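Local coordinates for phage-like element PBSX protein XkdH (Bacillus subtilis, PDB 3F3B) that is of unknown function but probably forms part of the phage-like particle encoded by the defective prophage PBSX, at residues A[9-19]-A[37-48]. Numbering follows the deposited sequence.
Sequences HRCDIYHEAAQ and ISYPDTPDEQDV. With PO4 (phosphate ion), chain B.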
loop_
_atom_site.group_PDB
_atom_site.type_symbol
_atom_site.label_atom_id
_atom_site.label_comp_id
_atom_site.label_asym_id
_atom_site.label_seq_id
_atom_site.Cartn_x
_atom_site.Cartn_y
_atom_site.Cartn_z
ATOM N N HIS A 9 -1.641 -3.873 -14.208
ATOM C CA HIS A 9 -2.696 -4.064 -13.223
ATOM C C HIS A 9 -3.251 -2.695 -12.827
ATOM O O HIS A 9 -2.691 -1.662 -13.175
ATOM C CB HIS A 9 -2.159 -4.785 -11.987
ATOM C CG HIS A 9 -1.649 -6.162 -12.272
ATOM N ND1 HIS A 9 -2.426 -7.135 -12.866
ATOM C CD2 HIS A 9 -0.441 -6.729 -12.051
ATOM C CE1 HIS A 9 -1.718 -8.242 -12.997
ATOM N NE2 HIS A 9 -0.510 -8.023 -12.510
ATOM N N ARG A 10 -4.365 -2.689 -12.113
ATOM C CA ARG A 10 -4.981 -1.437 -11.681
ATOM C C ARG A 10 -5.234 -1.501 -10.190
ATOM O O ARG A 10 -5.776 -2.483 -9.692
ATOM C CB ARG A 10 -6.312 -1.207 -12.408
ATOM C CG ARG A 10 -6.167 -1.046 -13.903
ATOM C CD ARG A 10 -5.444 0.243 -14.230
ATOM N NE ARG A 10 -5.082 0.315 -15.642
ATOM C CZ ARG A 10 -5.031 1.443 -16.340
ATOM N NH1 ARG A 10 -5.328 2.603 -15.761
ATOM N NH2 ARG A 10 -4.671 1.415 -17.614
ATOM N N CYS A 11 -4.846 -0.448 -9.482
ATOM C CA CYS A 11 -5.051 -0.401 -8.043
ATOM C C CYS A 11 -5.487 0.986 -7.581
ATOM O O CYS A 11 -5.346 1.978 -8.303
ATOM C CB CYS A 11 -3.759 -0.779 -7.318
ATOM S SG CYS A 11 -2.432 0.436 -7.530
ATOM N N ASP A 12 -6.043 1.037 -6.378
ATOM C CA ASP A 12 -6.444 2.298 -5.776
ATOM C C ASP A 12 -5.406 2.533 -4.698
ATOM O O ASP A 12 -4.958 1.588 -4.047
ATOM C CB ASP A 12 -7.828 2.199 -5.147
ATOM C CG ASP A 12 -8.921 2.070 -6.177
ATOM O OD1 ASP A 12 -8.712 2.530 -7.325
ATOM O OD2 ASP A 12 -9.991 1.524 -5.832
ATOM N N ILE A 13 -5.019 3.785 -4.510
ATOM C CA ILE A 13 -4.015 4.119 -3.524
ATOM C C ILE A 13 -4.581 5.046 -2.445
ATOM O O ILE A 13 -5.339 5.967 -2.740
ATOM C CB ILE A 13 -2.809 4.792 -4.216
ATOM C CG1 ILE A 13 -2.312 3.909 -5.365
ATOM C CG2 ILE A 13 -1.684 4.990 -3.229
ATOM C CD1 ILE A 13 -1.234 4.553 -6.242
ATOM N N TYR A 14 -4.203 4.784 -1.198
ATOM C CA TYR A 14 -4.637 5.569 -0.044
ATOM C C TYR A 14 -3.399 6.025 0.707
ATOM O O TYR A 14 -2.539 5.208 1.052
ATOM C CB TYR A 14 -5.473 4.722 0.926
ATOM C CG TYR A 14 -6.732 4.120 0.351
ATOM C CD1 TYR A 14 -7.989 4.519 0.810
ATOM C CD2 TYR A 14 -6.668 3.133 -0.632
ATOM C CE1 TYR A 14 -9.154 3.943 0.305
ATOM C CE2 TYR A 14 -7.820 2.553 -1.148
ATOM C CZ TYR A 14 -9.061 2.960 -0.678
ATOM O OH TYR A 14 -10.204 2.395 -1.204
ATOM N N HIS A 15 -3.320 7.318 0.990
ATOM C CA HIS A 15 -2.182 7.855 1.713
ATOM C C HIS A 15 -2.463 7.985 3.203
ATOM O O HIS A 15 -3.582 8.301 3.608
ATOM C CB HIS A 15 -1.813 9.226 1.162
ATOM C CG HIS A 15 -1.515 9.230 -0.300
ATOM N ND1 HIS A 15 -0.749 8.256 -0.906
ATOM C CD2 HIS A 15 -1.831 10.117 -1.269
ATOM C CE1 HIS A 15 -0.604 8.546 -2.184
ATOM N NE2 HIS A 15 -1.250 9.671 -2.432
ATOM N N GLU A 16 -1.447 7.733 4.020
ATOM C CA GLU A 16 -1.599 7.886 5.455
ATOM C C GLU A 16 -1.842 9.380 5.660
ATOM O O GLU A 16 -1.254 10.209 4.964
ATOM C CB GLU A 16 -0.318 7.454 6.181
ATOM C CG GLU A 16 -0.041 5.955 6.127
ATOM C CD GLU A 16 -0.874 5.158 7.128
ATOM O OE1 GLU A 16 -2.055 5.517 7.347
ATOM O OE2 GLU A 16 -0.355 4.165 7.688
ATOM N N ALA A 17 -2.714 9.730 6.593
ATOM C CA ALA A 17 -2.998 11.136 6.841
ATOM C C ALA A 17 -3.141 11.420 8.328
ATOM O O ALA A 17 -3.571 10.560 9.097
ATOM C CB ALA A 17 -4.274 11.555 6.099
ATOM N N ALA A 18 -2.757 12.627 8.730
ATOM C CA ALA A 18 -2.868 13.025 10.126
ATOM C C ALA A 18 -4.333 13.361 10.366
ATOM O O ALA A 18 -4.923 14.149 9.622
ATOM C CB ALA A 18 -1.996 14.237 10.402
ATOM N N GLN A 19 -4.918 12.750 11.396
ATOM C CA GLN A 19 -6.322 12.979 11.730
ATOM C C GLN A 19 -6.483 14.154 12.681
ATOM O O GLN A 19 -5.576 14.480 13.447
ATOM C CB GLN A 19 -6.925 11.723 12.360
ATOM C CG GLN A 19 -6.809 10.492 11.483
ATOM C CD GLN A 19 -7.483 10.675 10.139
ATOM O OE1 GLN A 19 -8.704 10.833 10.059
ATOM N NE2 GLN A 19 -6.691 10.660 9.071
ATOM N N ILE A 37 -2.632 8.833 12.950
ATOM C CA ILE A 37 -2.436 8.545 11.531
ATOM C C ILE A 37 -3.335 7.411 11.053
ATOM O O ILE A 37 -3.373 6.341 11.671
ATOM C CB ILE A 37 -0.965 8.132 11.245
ATOM C CG1 ILE A 37 0.004 9.070 11.977
ATOM C CG2 ILE A 37 -0.707 8.134 9.742
ATOM C CD1 ILE A 37 -0.179 10.531 11.654
ATOM N N SER A 38 -4.045 7.643 9.951
ATOM C CA SER A 38 -4.936 6.630 9.382
ATOM C C SER A 38 -5.244 6.937 7.927
ATOM O O SER A 38 -4.865 7.990 7.419
ATOM C CB SER A 38 -6.243 6.563 10.171
ATOM O OG SER A 38 -6.949 7.786 10.087
ATOM N N TYR A 39 -5.933 6.016 7.260
ATOM C CA TYR A 39 -6.289 6.200 5.854
ATOM C C TYR A 39 -7.705 6.740 5.714
ATOM O O TYR A 39 -8.548 6.527 6.580
ATOM C CB TYR A 39 -6.211 4.875 5.081
ATOM C CG TYR A 39 -4.879 4.165 5.135
ATOM C CD1 TYR A 39 -4.694 3.054 5.955
ATOM C CD2 TYR A 39 -3.810 4.587 4.352
ATOM C CE1 TYR A 39 -3.472 2.379 5.988
ATOM C CE2 TYR A 39 -2.586 3.921 4.382
ATOM C CZ TYR A 39 -2.426 2.822 5.201
ATOM O OH TYR A 39 -1.220 2.172 5.248
ATOM N N PRO A 40 -7.985 7.450 4.613
ATOM C CA PRO A 40 -9.321 8.010 4.374
ATOM C C PRO A 40 -10.286 6.925 3.880
ATOM O O PRO A 40 -9.857 5.831 3.512
ATOM C CB PRO A 40 -9.052 9.069 3.317
ATOM C CG PRO A 40 -7.944 8.428 2.502
ATOM C CD PRO A 40 -7.030 7.901 3.583
ATOM N N ASP A 41 -11.582 7.227 3.878
ATOM C CA ASP A 41 -12.605 6.274 3.433
ATOM C C ASP A 41 -12.483 5.973 1.954
ATOM O O ASP A 41 -12.611 4.829 1.529
ATOM C CB ASP A 41 -14.013 6.827 3.689
ATOM C CG ASP A 41 -14.514 6.533 5.082
ATOM O OD1 ASP A 41 -13.709 6.070 5.927
ATOM O OD2 ASP A 41 -15.717 6.772 5.330
ATOM N N THR A 42 -12.255 7.017 1.170
ATOM C CA THR A 42 -12.136 6.855 -0.268
ATOM C C THR A 42 -10.704 6.986 -0.773
ATOM O O THR A 42 -9.854 7.629 -0.152
ATOM C CB THR A 42 -13.029 7.866 -1.016
ATOM O OG1 THR A 42 -12.627 9.201 -0.688
ATOM C CG2 THR A 42 -14.491 7.662 -0.625
ATOM N N PRO A 43 -10.421 6.364 -1.920
ATOM C CA PRO A 43 -9.093 6.395 -2.531
ATOM C C PRO A 43 -8.630 7.801 -2.882
ATOM O O PRO A 43 -9.424 8.631 -3.338
ATOM C CB PRO A 43 -9.279 5.533 -3.774
ATOM C CG PRO A 43 -10.345 4.568 -3.355
ATOM C CD PRO A 43 -11.316 5.461 -2.665
ATOM N N ASP A 44 -7.342 8.067 -2.668
ATOM C CA ASP A 44 -6.785 9.368 -3.011
ATOM C C ASP A 44 -6.526 9.351 -4.518
ATOM O O ASP A 44 -6.732 10.341 -5.214
ATOM C CB ASP A 44 -5.491 9.617 -2.235
ATOM C CG ASP A 44 -5.742 9.885 -0.759
ATOM O OD1 ASP A 44 -6.514 10.819 -0.454
ATOM O OD2 ASP A 44 -5.177 9.176 0.099
ATOM N N GLU A 45 -6.081 8.202 -5.011
ATOM C CA GLU A 45 -5.812 8.014 -6.430
ATOM C C GLU A 45 -6.636 6.796 -6.844
ATOM O O GLU A 45 -6.818 5.868 -6.063
ATOM C CB GLU A 45 -4.317 7.781 -6.665
ATOM C CG GLU A 45 -3.472 9.049 -6.565
ATOM C CD GLU A 45 -1.978 8.759 -6.508
ATOM O OE1 GLU A 45 -1.414 8.684 -5.391
ATOM O OE2 GLU A 45 -1.369 8.596 -7.584
ATOM N N GLN A 46 -7.134 6.794 -8.072
ATOM C CA GLN A 46 -7.984 5.700 -8.510
ATOM C C GLN A 46 -7.573 5.051 -9.826
ATOM O O GLN A 46 -7.080 5.714 -10.740
ATOM C CB GLN A 46 -9.415 6.229 -8.624
ATOM C CG GLN A 46 -10.479 5.320 -8.062
ATOM C CD GLN A 46 -11.725 6.076 -7.635
ATOM O OE1 GLN A 46 -12.710 5.470 -7.222
ATOM N NE2 GLN A 46 -11.684 7.404 -7.721
ATOM N N ASP A 47 -7.791 3.743 -9.908
ATOM C CA ASP A 47 -7.486 2.980 -11.110
ATOM C C ASP A 47 -6.114 3.342 -11.692
ATOM O O ASP A 47 -5.975 3.614 -12.886
ATOM C CB ASP A 47 -8.604 3.220 -12.133
ATOM C CG ASP A 47 -8.487 2.327 -13.352
ATOM O OD1 ASP A 47 -8.220 1.117 -13.177
ATOM O OD2 ASP A 47 -8.673 2.825 -14.488
ATOM N N VAL A 48 -5.097 3.337 -10.836
ATOM C CA VAL A 48 -3.741 3.672 -11.253
ATOM C C VAL A 48 -3.066 2.472 -11.917
ATOM O O VAL A 48 -3.145 1.349 -11.409
ATOM C CB VAL A 48 -2.883 4.113 -10.044
ATOM C CG1 VAL A 48 -1.509 4.561 -10.514
ATOM C CG2 VAL A 48 -3.579 5.233 -9.300
HETATM P P PO4 B . -6.222 -6.189 -12.677
HETATM O O1 PO4 B . -7.329 -6.742 -11.850
HETATM O O2 PO4 B . -6.538 -6.369 -14.117
HETATM O O3 PO4 B . -6.060 -4.745 -12.382
HETATM O O4 PO4 B . -4.962 -6.905 -12.358
HETATM O O HOH W 1 -4.937 10.580 2.558
#
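A long antiparallel beta hairpin, whose outer end carries the 20-35 loop, is formed where 9-19 runs against 37-48; it belongs to a curled antiparallel sheet, consistent with a phage barrel fold. A classic beta bulge interrupts it, with Asp44 and Glu45 set together opposite Ile13. The carbonyl oxygen of Ile13 therefore takes two amides, Asp44 N at 2.9 Å and Glu45 N at 3.3 Å, the former nearly in line with the C=O. Between the bulge and the Ala17-Ser38 pair, where Ala17 N donates to Ser38 O, residues 39-43 bow away and side chains fill in. Asp44 reaches across, and its OD2 receives His15 N at 2.8 Å in an almost straight bond (172°); a water donates to the same OD2 and to His15 O. Pro43 lies alongside Tyr14, its CA over one face of the ring in a CH-pi contact, while Lys87 makes a cation-pi contact with that ring. Glu16 bends at chi2 (-79°), which lays its carboxylate flat on the Tyr39 ring, the planes 1° apart and OE1 over the centre; the hydroxyl of Tyr39 is hydrogen-bonded to Asn85 O. Where the hairpin joins the sheet, Cys11 pairs with Val48, and Ile13, Cys11 and Val48 all point to the side where Phe76 packs on them. Ile13 CD1 meets Val48 CG2 at 3.9 Å. The turn at Asp47 is held from two strand residues: Asp12 OD1 accepts Asp47 N at 3.0 Å, and Arg10 NH1 donates to Asp47 O at 3.1 Å, with that oxygen in the guanidinium plane. Asp47 OD2, 3.6 Å from Arg10 NH1, lies well out of this plane, so the salt bridge rests on charge alone.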